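Side-chain contacts in ssDNA binding protein (Aeropyrum pernix, PDB 4PSN), which probably binds single-stranded DNA, which it is thought to entrap in a tunnel system formed between its subunits: residues A18-V21 / R22-F26; S39-D42 / V43-A47; N49-R52 / V53-E56; F85-S88 / T89-V92. All coordinates share one frame; numbering follows the deposited sequence.

Contact 1: A18-V21 / R22-F26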
# COMPACT_ATOMS: atom_id res chain seq x y z
N ALA C 18 14.30 7.80 -3.87
CA ALA C 18 14.79 8.55 -2.71
C ALA C 18 13.68 8.83 -1.70
O ALA C 18 13.86 8.65 -0.49
CB ALA C 18 15.50 9.85 -3.13
N ASP C 19 12.53 9.26 -2.20
CA ASP C 19 11.42 9.56 -1.32
C ASP C 19 10.79 8.30 -0.72
O ASP C 19 10.28 8.35 0.39
CB ASP C 19 10.37 10.44 -2.02
CG ASP C 19 10.84 11.90 -2.14
OD1 ASP C 19 11.89 12.24 -1.54
OD2 ASP C 19 10.18 12.69 -2.85
N LYS C 20 10.85 7.18 -1.44
CA LYS C 20 10.36 5.92 -0.88
C LYS C 20 11.26 5.52 0.28
O LYS C 20 10.80 5.15 1.36
CB LYS C 20 10.34 4.83 -1.95
CG LYS C 20 9.65 3.53 -1.52
CD LYS C 20 8.27 3.80 -0.93
CE LYS C 20 7.31 2.63 -1.10
NZ LYS C 20 6.52 2.77 -2.37
N VAL C 21 12.57 5.61 0.05
CA VAL C 21 13.55 5.30 1.07
C VAL C 21 13.33 6.16 2.32
O VAL C 21 13.27 5.64 3.43
CB VAL C 21 14.99 5.48 0.53
CG1 VAL C 21 15.99 5.55 1.67
CG2 VAL C 21 15.35 4.34 -0.42
N ARG C 22 13.19 7.46 2.12
CA ARG C 22 12.98 8.39 3.23
C ARG C 22 11.67 8.09 3.95
O ARG C 22 11.63 8.04 5.17
CB ARG C 22 12.97 9.83 2.71
CG ARG C 22 12.88 10.92 3.79
CD ARG C 22 12.88 12.33 3.16
NE ARG C 22 13.40 13.34 4.08
CZ ARG C 22 12.64 14.04 4.91
NH1 ARG C 22 11.33 13.83 4.94
NH2 ARG C 22 13.19 14.93 5.72
N ARG C 23 10.60 7.88 3.21
CA ARG C 23 9.31 7.65 3.85
C ARG C 23 9.24 6.36 4.66
O ARG C 23 8.68 6.33 5.76
CB ARG C 23 8.17 7.71 2.83
CG ARG C 23 7.92 9.14 2.37
CD ARG C 23 6.90 9.21 1.25
NE ARG C 23 6.78 10.57 0.73
CZ ARG C 23 6.19 10.88 -0.42
NH1 ARG C 23 5.68 9.92 -1.18
NH2 ARG C 23 6.12 12.14 -0.82
N VAL C 24 9.82 5.29 4.12
CA VAL C 24 9.85 4.01 4.81
C VAL C 24 10.70 4.09 6.09
O VAL C 24 10.34 3.54 7.14
CB VAL C 24 10.37 2.88 3.89
CG1 VAL C 24 10.62 1.60 4.67
CG2 VAL C 24 9.38 2.64 2.72
N LEU C 25 11.84 4.78 6.02
CA LEU C 25 12.71 4.88 7.19
C LEU C 25 12.01 5.65 8.31
O LEU C 25 12.09 5.28 9.48
CB LEU C 25 14.03 5.56 6.85
CG LEU C 25 15.06 5.50 7.97
CD1 LEU C 25 15.39 4.04 8.27
CD2 LEU C 25 16.32 6.26 7.60
N PHE C 26 11.34 6.73 7.94
CA PHE C 26 10.59 7.50 8.92
C PHE C 26 9.46 6.68 9.54
O PHE C 26 9.24 6.75 10.74
CB PHE C 26 10.06 8.80 8.31
CG PHE C 26 10.97 9.98 8.51
CD1 PHE C 26 11.00 10.65 9.73
CD2 PHE C 26 11.78 10.43 7.48
CE1 PHE C 26 11.84 11.73 9.93
CE2 PHE C 26 12.62 11.52 7.66
CZ PHE C 26 12.65 12.17 8.90
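The extended side chain of R23 runs back along the helix toward D19, and the CB of D19 lies over one face of its guanidinium, 4.5 Å from CZ. With CG anti to its own carbonyl carbon (chi1 -72°), R23 lays CG against the carbonyl oxygen of D19, at 3.2 Å. The two charged ends are near but do not bond: D19 OD2 stays 4.6 Å from R23 NH2, well out of the guanidinium plane. Each is engaged by the second subunit instead. D19 accepts from the backbone nitrogens of K206 and R207 there, and R23 forms a salt bridge with E205 of the second subunit. This part of helix 17-28 supplies an intersubunit surface, its backbone held by regular i to i+4 bonds such as V24 N to K20 O at 2.9 Å. On another side of the helix K20 and V24 meet obliquely; K20, bent at chi2, brings CD to 4.0 Å from V24 CG2, and the same methyl lies 3.2 Å from K20 O. R22 extends in a different direction; F26 CE2 lies over one face of its guanidinium, 3.7 Å above the plane, while NH2 bonds to N203 O of the second subunit.

Contact 2: S39-D42 / V43-A47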
# COMPACT_ATOMS: atom_id res chain seq x y z
N SER C 39 16.19 11.78 16.86
CA SER C 39 15.52 13.00 16.41
C SER C 39 15.12 12.87 14.95
O SER C 39 15.66 12.02 14.22
CB SER C 39 16.45 14.19 16.56
OG SER C 39 17.55 14.06 15.69
N ASN C 40 14.19 13.71 14.52
CA ASN C 40 13.84 13.78 13.11
C ASN C 40 15.09 14.01 12.28
O ASN C 40 15.23 13.46 11.19
CB ASN C 40 12.82 14.89 12.86
CG ASN C 40 11.43 14.52 13.35
OD1 ASN C 40 10.94 13.41 13.09
ND2 ASN C 40 10.79 15.45 14.04
N LYS C 41 16.01 14.82 12.81
CA LYS C 41 17.24 15.16 12.10
C LYS C 41 18.10 13.92 11.85
O LYS C 41 18.61 13.74 10.74
CB LYS C 41 18.04 16.19 12.90
CG LYS C 41 19.30 16.68 12.19
CD LYS C 41 19.96 17.81 12.97
CE LYS C 41 21.10 18.45 12.18
NZ LYS C 41 21.68 19.66 12.85
N ASP C 42 18.25 13.10 12.89
CA ASP C 42 18.99 11.84 12.81
C ASP C 42 18.48 11.00 11.66
O ASP C 42 19.25 10.54 10.82
CB ASP C 42 18.80 11.03 14.09
CG ASP C 42 19.51 11.63 15.29
OD1 ASP C 42 20.60 12.21 15.11
OD2 ASP C 42 18.97 11.50 16.41
N VAL C 43 17.17 10.78 11.65
CA VAL C 43 16.53 9.97 10.62
C VAL C 43 16.66 10.61 9.23
O VAL C 43 16.94 9.91 8.26
CB VAL C 43 15.05 9.71 10.96
CG1 VAL C 43 14.38 8.85 9.88
CG2 VAL C 43 14.92 9.06 12.35
N ALA C 44 16.45 11.92 9.14
CA ALA C 44 16.53 12.62 7.86
C ALA C 44 17.93 12.49 7.26
O ALA C 44 18.08 12.30 6.05
CB ALA C 44 16.16 14.10 8.01
N MSE C 45 18.94 12.55 8.11
CA MSE C 45 20.33 12.47 7.64
C MSE C 45 20.70 11.07 7.24
O MSE C 45 21.41 10.86 6.25
CB MSE C 45 21.29 12.96 8.71
CG MSE C 45 21.27 14.46 8.91
SE MSE C 45 22.44 14.92 10.40
CE MSE C 45 23.80 13.53 10.12
N ALA C 46 20.26 10.10 8.03
CA ALA C 46 20.47 8.70 7.69
C ALA C 46 19.89 8.39 6.32
O ALA C 46 20.55 7.79 5.47
CB ALA C 46 19.85 7.79 8.76
N ALA C 47 18.65 8.81 6.09
CA ALA C 47 18.00 8.54 4.81
C ALA C 47 18.68 9.30 3.68
O ALA C 47 18.86 8.76 2.58
CB ALA C 47 16.54 8.91 4.88
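A selenomethionine stands in the methionine position M45, and its SE atom lies against the aliphatic chain of K41, 4.0 Å from CG. This pair sits in the first turns of helix 40-61, whose N terminus is closed by a capping box between S39 and D42. S39, at the N-cap, accepts from D42 N through OG at 3.0 Å, while D42 returns a bond by taking the S39 backbone N-H on OD2 at 2.8 Å. The return bond is nearly straight, 173° at the hydrogen, and reaches the anti side of the carboxylate from 33° out of its plane. Two N-H groups at the helix start are thereby satisfied by side chains, and the D42 carboxylate lies where the helix dipole would probably favour its negative charge. Beyond the cap the backbone passes into i to i+4 bonding, beginning with V43 N to S39 O. V43 and A44 pack toward helix 17-28, on F26 and R22 respectively, and A44 and M45 also touch N203 of the second subunit. K41 is fully extended beyond CG, whereas M45 bends at chi3; with its CG anti to the carbonyl carbon (chi1 -73°), M45 leans back over the preceding turn and sets that CG 3.3 Å from K41 O.

Contact 3: N49-R52 / V53-E56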
# COMPACT_ATOMS: atom_id res chain seq x y z
N ASN C 49 21.89 10.39 3.51
CA ASN C 49 23.15 9.70 3.25
C ASN C 49 22.97 8.41 2.46
O ASN C 49 23.72 8.13 1.52
CB ASN C 49 23.87 9.36 4.56
CG ASN C 49 24.39 10.59 5.28
OD1 ASN C 49 24.55 11.66 4.67
ND2 ASN C 49 24.66 10.46 6.58
N LEU C 50 21.99 7.59 2.85
CA LEU C 50 21.74 6.37 2.09
C LEU C 50 21.37 6.76 0.66
O LEU C 50 21.87 6.17 -0.29
CB LEU C 50 20.63 5.54 2.73
CG LEU C 50 20.27 4.22 2.03
CD1 LEU C 50 21.50 3.35 1.87
CD2 LEU C 50 19.15 3.47 2.81
N ASN C 51 20.51 7.76 0.51
CA ASN C 51 20.06 8.15 -0.81
C ASN C 51 21.22 8.62 -1.68
O ASN C 51 21.26 8.36 -2.88
CB ASN C 51 18.96 9.20 -0.73
CG ASN C 51 17.60 8.58 -0.44
OD1 ASN C 51 17.37 7.42 -0.77
ND2 ASN C 51 16.71 9.34 0.19
N ARG C 52 22.18 9.29 -1.04
CA ARG C 52 23.34 9.81 -1.77
C ARG C 52 24.13 8.66 -2.37
O ARG C 52 24.52 8.69 -3.55
CB ARG C 52 24.22 10.64 -0.82
CG ARG C 52 25.36 11.39 -1.49
CD ARG C 52 26.61 10.56 -1.61
NE ARG C 52 27.70 11.33 -2.21
CZ ARG C 52 27.88 11.45 -3.52
NH1 ARG C 52 28.90 12.17 -3.99
NH2 ARG C 52 27.05 10.85 -4.37
N VAL C 53 24.34 7.63 -1.56
CA VAL C 53 25.04 6.44 -1.99
C VAL C 53 24.28 5.69 -3.08
O VAL C 53 24.87 5.24 -4.07
CB VAL C 53 25.28 5.52 -0.80
CG1 VAL C 53 25.60 4.12 -1.26
CG2 VAL C 53 26.39 6.09 0.08
N LEU C 54 22.97 5.55 -2.89
CA LEU C 54 22.14 4.87 -3.86
C LEU C 54 22.14 5.60 -5.19
O LEU C 54 22.04 4.99 -6.25
CB LEU C 54 20.71 4.73 -3.33
CG LEU C 54 20.57 3.74 -2.17
CD1 LEU C 54 19.14 3.73 -1.64
CD2 LEU C 54 20.99 2.34 -2.62
N PHE C 55 22.25 6.93 -5.14
CA PHE C 55 22.29 7.67 -6.38
C PHE C 55 23.47 7.20 -7.25
O PHE C 55 23.32 6.98 -8.45
CB PHE C 55 22.37 9.18 -6.13
CG PHE C 55 22.48 9.99 -7.39
CD1 PHE C 55 21.35 10.41 -8.05
CD2 PHE C 55 23.72 10.30 -7.93
CE1 PHE C 55 21.45 11.15 -9.22
CE2 PHE C 55 23.82 11.03 -9.09
CZ PHE C 55 22.69 11.45 -9.74
N GLU C 56 24.63 7.03 -6.64
CA GLU C 56 25.81 6.62 -7.40
C GLU C 56 25.65 5.20 -7.95
O GLU C 56 26.04 4.90 -9.09
CB GLU C 56 27.07 6.71 -6.55
CG GLU C 56 27.42 8.12 -6.17
CD GLU C 56 27.61 9.03 -7.38
OE1 GLU C 56 28.11 8.54 -8.42
OE2 GLU C 56 27.25 10.22 -7.30
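The middle of helix 40-61 carries an i to i+4 salt bridge on one side, R52 with E56, and an i to i+4 leucine pair, L50 with L54, on another. R52 NH2 donates to E56 OE2 at 3.0 Å with an N-H...O angle of 154°. The acceptor lies at the guanidinium edge, close to its plane, and is itself met on its anti side; the two flat groups are turned 71° against each other, and NH2 alone makes the bridge. A bend at chi2 (-88°) swings the arginine along the helix toward the glutamate, whose CG also lies 3.3 Å from NH2. Both charges have a further partner in Y143 of the second subunit, whose hydroxyl bonds to R52 NH1 and to E56 OE2. The bridge therefore belongs to a buried helix face at an intersubunit contact, where P169 of that subunit packs on R52. A leucine in place of R52 would probably leave the buried E56 carboxylate without its cationic mate in this helix and the Y143 hydroxyl short of one bond. Turned to the sheet of strands 69-78 and 83-97, L50 sets CG 3.9 Å from L54 CD1. N51 OD1 approaches that same CD1 at 4.2 Å, while N51 ND2 bonds to A18 O and ties this helix to helix 17-28.

Contact 4: F85-S88 / T89-V92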
# COMPACT_ATOMS: atom_id res chain seq x y z
N PHE C 85 23.86 1.68 8.85
CA PHE C 85 23.46 0.73 7.81
C PHE C 85 24.52 -0.35 7.63
O PHE C 85 25.71 -0.08 7.75
CB PHE C 85 23.23 1.45 6.48
CG PHE C 85 22.08 2.39 6.49
CD1 PHE C 85 20.78 1.91 6.47
CD2 PHE C 85 22.28 3.76 6.50
CE1 PHE C 85 19.70 2.77 6.49
CE2 PHE C 85 21.21 4.63 6.52
CZ PHE C 85 19.92 4.14 6.51
N ASP C 86 24.09 -1.58 7.36
CA ASP C 86 25.03 -2.65 7.06
C ASP C 86 25.07 -2.88 5.57
O ASP C 86 24.21 -3.54 5.00
CB ASP C 86 24.66 -3.95 7.77
CG ASP C 86 25.72 -5.03 7.57
OD1 ASP C 86 26.51 -4.92 6.61
OD2 ASP C 86 25.75 -6.00 8.36
N PHE C 87 26.09 -2.34 4.91
CA PHE C 87 26.09 -2.39 3.46
C PHE C 87 26.35 -3.78 2.88
O PHE C 87 26.10 -4.01 1.70
CB PHE C 87 26.99 -1.32 2.85
CG PHE C 87 26.41 0.07 2.96
CD1 PHE C 87 25.52 0.54 2.02
CD2 PHE C 87 26.75 0.90 4.02
CE1 PHE C 87 24.98 1.83 2.11
CE2 PHE C 87 26.22 2.18 4.12
CZ PHE C 87 25.33 2.65 3.17
N SER C 88 26.82 -4.70 3.71
CA SER C 88 26.95 -6.10 3.29
C SER C 88 25.57 -6.76 3.11
O SER C 88 25.47 -7.87 2.59
CB SER C 88 27.80 -6.91 4.27
OG SER C 88 27.06 -7.26 5.44
N THR C 89 24.51 -6.07 3.53
CA THR C 89 23.17 -6.62 3.36
C THR C 89 22.39 -5.88 2.29
O THR C 89 21.20 -6.12 2.09
CB THR C 89 22.36 -6.55 4.66
OG1 THR C 89 22.11 -5.18 4.98
CG2 THR C 89 23.13 -7.23 5.80
N LEU C 90 23.06 -4.98 1.59
CA LEU C 90 22.40 -4.20 0.56
C LEU C 90 22.02 -5.12 -0.59
O LEU C 90 22.85 -5.87 -1.10
CB LEU C 90 23.29 -3.07 0.07
CG LEU C 90 22.73 -2.31 -1.13
CD1 LEU C 90 21.44 -1.61 -0.77
CD2 LEU C 90 23.77 -1.32 -1.68
N ARG C 91 20.77 -5.06 -1.01
CA ARG C 91 20.32 -5.85 -2.15
C ARG C 91 19.53 -4.94 -3.06
O ARG C 91 18.65 -4.22 -2.61
CB ARG C 91 19.46 -7.03 -1.70
CG ARG C 91 18.87 -7.81 -2.85
CD ARG C 91 17.70 -8.68 -2.40
NE ARG C 91 18.11 -9.74 -1.47
CZ ARG C 91 17.27 -10.55 -0.84
NH1 ARG C 91 15.96 -10.43 -1.02
NH2 ARG C 91 17.74 -11.48 -0.02
N VAL C 92 19.86 -4.95 -4.35
CA VAL C 92 19.15 -4.11 -5.30
C VAL C 92 18.68 -4.98 -6.44
O VAL C 92 19.41 -5.85 -6.91
CB VAL C 92 20.04 -2.95 -5.82
CG1 VAL C 92 19.36 -2.24 -6.98
CG2 VAL C 92 20.35 -1.96 -4.69
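Hydrogen bonds from T89 converge on the carbonyl oxygen of D86. The hydroxyl OG1 donates to it at 2.7 Å, in the carbonyl plane, and the backbone T89 N donates at 2.9 Å from above that plane. Chi1 of 67° places OG1 between the backbone N and the carbonyl carbon of T89, within reach of the D86 oxygen. OG1 also bonds to D75 N, so the one hydroxyl ties the turn to the partner strand of the hairpin, 69-78. A second set of bonds gathers on the D86 carboxylate: OD1 accepts from S88 OG at 2.7 Å and from S88 N at 2.9 Å. Both donors come from the same face of the carboxylate plane, the hydroxyl on the syn side and the amide on the anti side. The hydrogen bond from S88 N makes an Asx turn, set within two overlapping type I beta turns, D86 to T89 and F87 to L90, by which strand 83-97 turns a corner. The second turn closes with L90 N to F87 O at 3.2 Å. An alanine at D86 would remove the carboxylate, and S88 would probably lose both the anchor of its hydroxyl and the acceptor of its amide. T89 CG2 makes van der Waals contact with the D86 carboxylate carbon CG at 3.8 Å, the side chains crossing at about a right angle. In a looser, apolar contact, L90 CD2 stands at the edge of the F87 ring, 4.5 Å from CD1. F87 also packs on L50 of helix 40-61 and A114 of the second subunit, L90 on L57 and V107, respectively.

From the N terminus the four contacts follow in series, each local and closing no long loop; none nests in or crosses another. Contact 1 spans two turns or so of helix 17-28. Contacts 2 and 3 occupy the start and the middle of helix 40-61, their centres 14 Å apart. The two helices meet where F26 and L25 of contact 1 pack on contact 2, and where V21 packs on L50, N51 and L54 of contact 3. Contact 4 then bends strand 83-97; its F85 and F87 rest on L50, and F85 also reaches A46 of contact 2. Helix 40-61 thus packs on both helix 17-28 and strand 83-97, and all four contacts touch the second subunit.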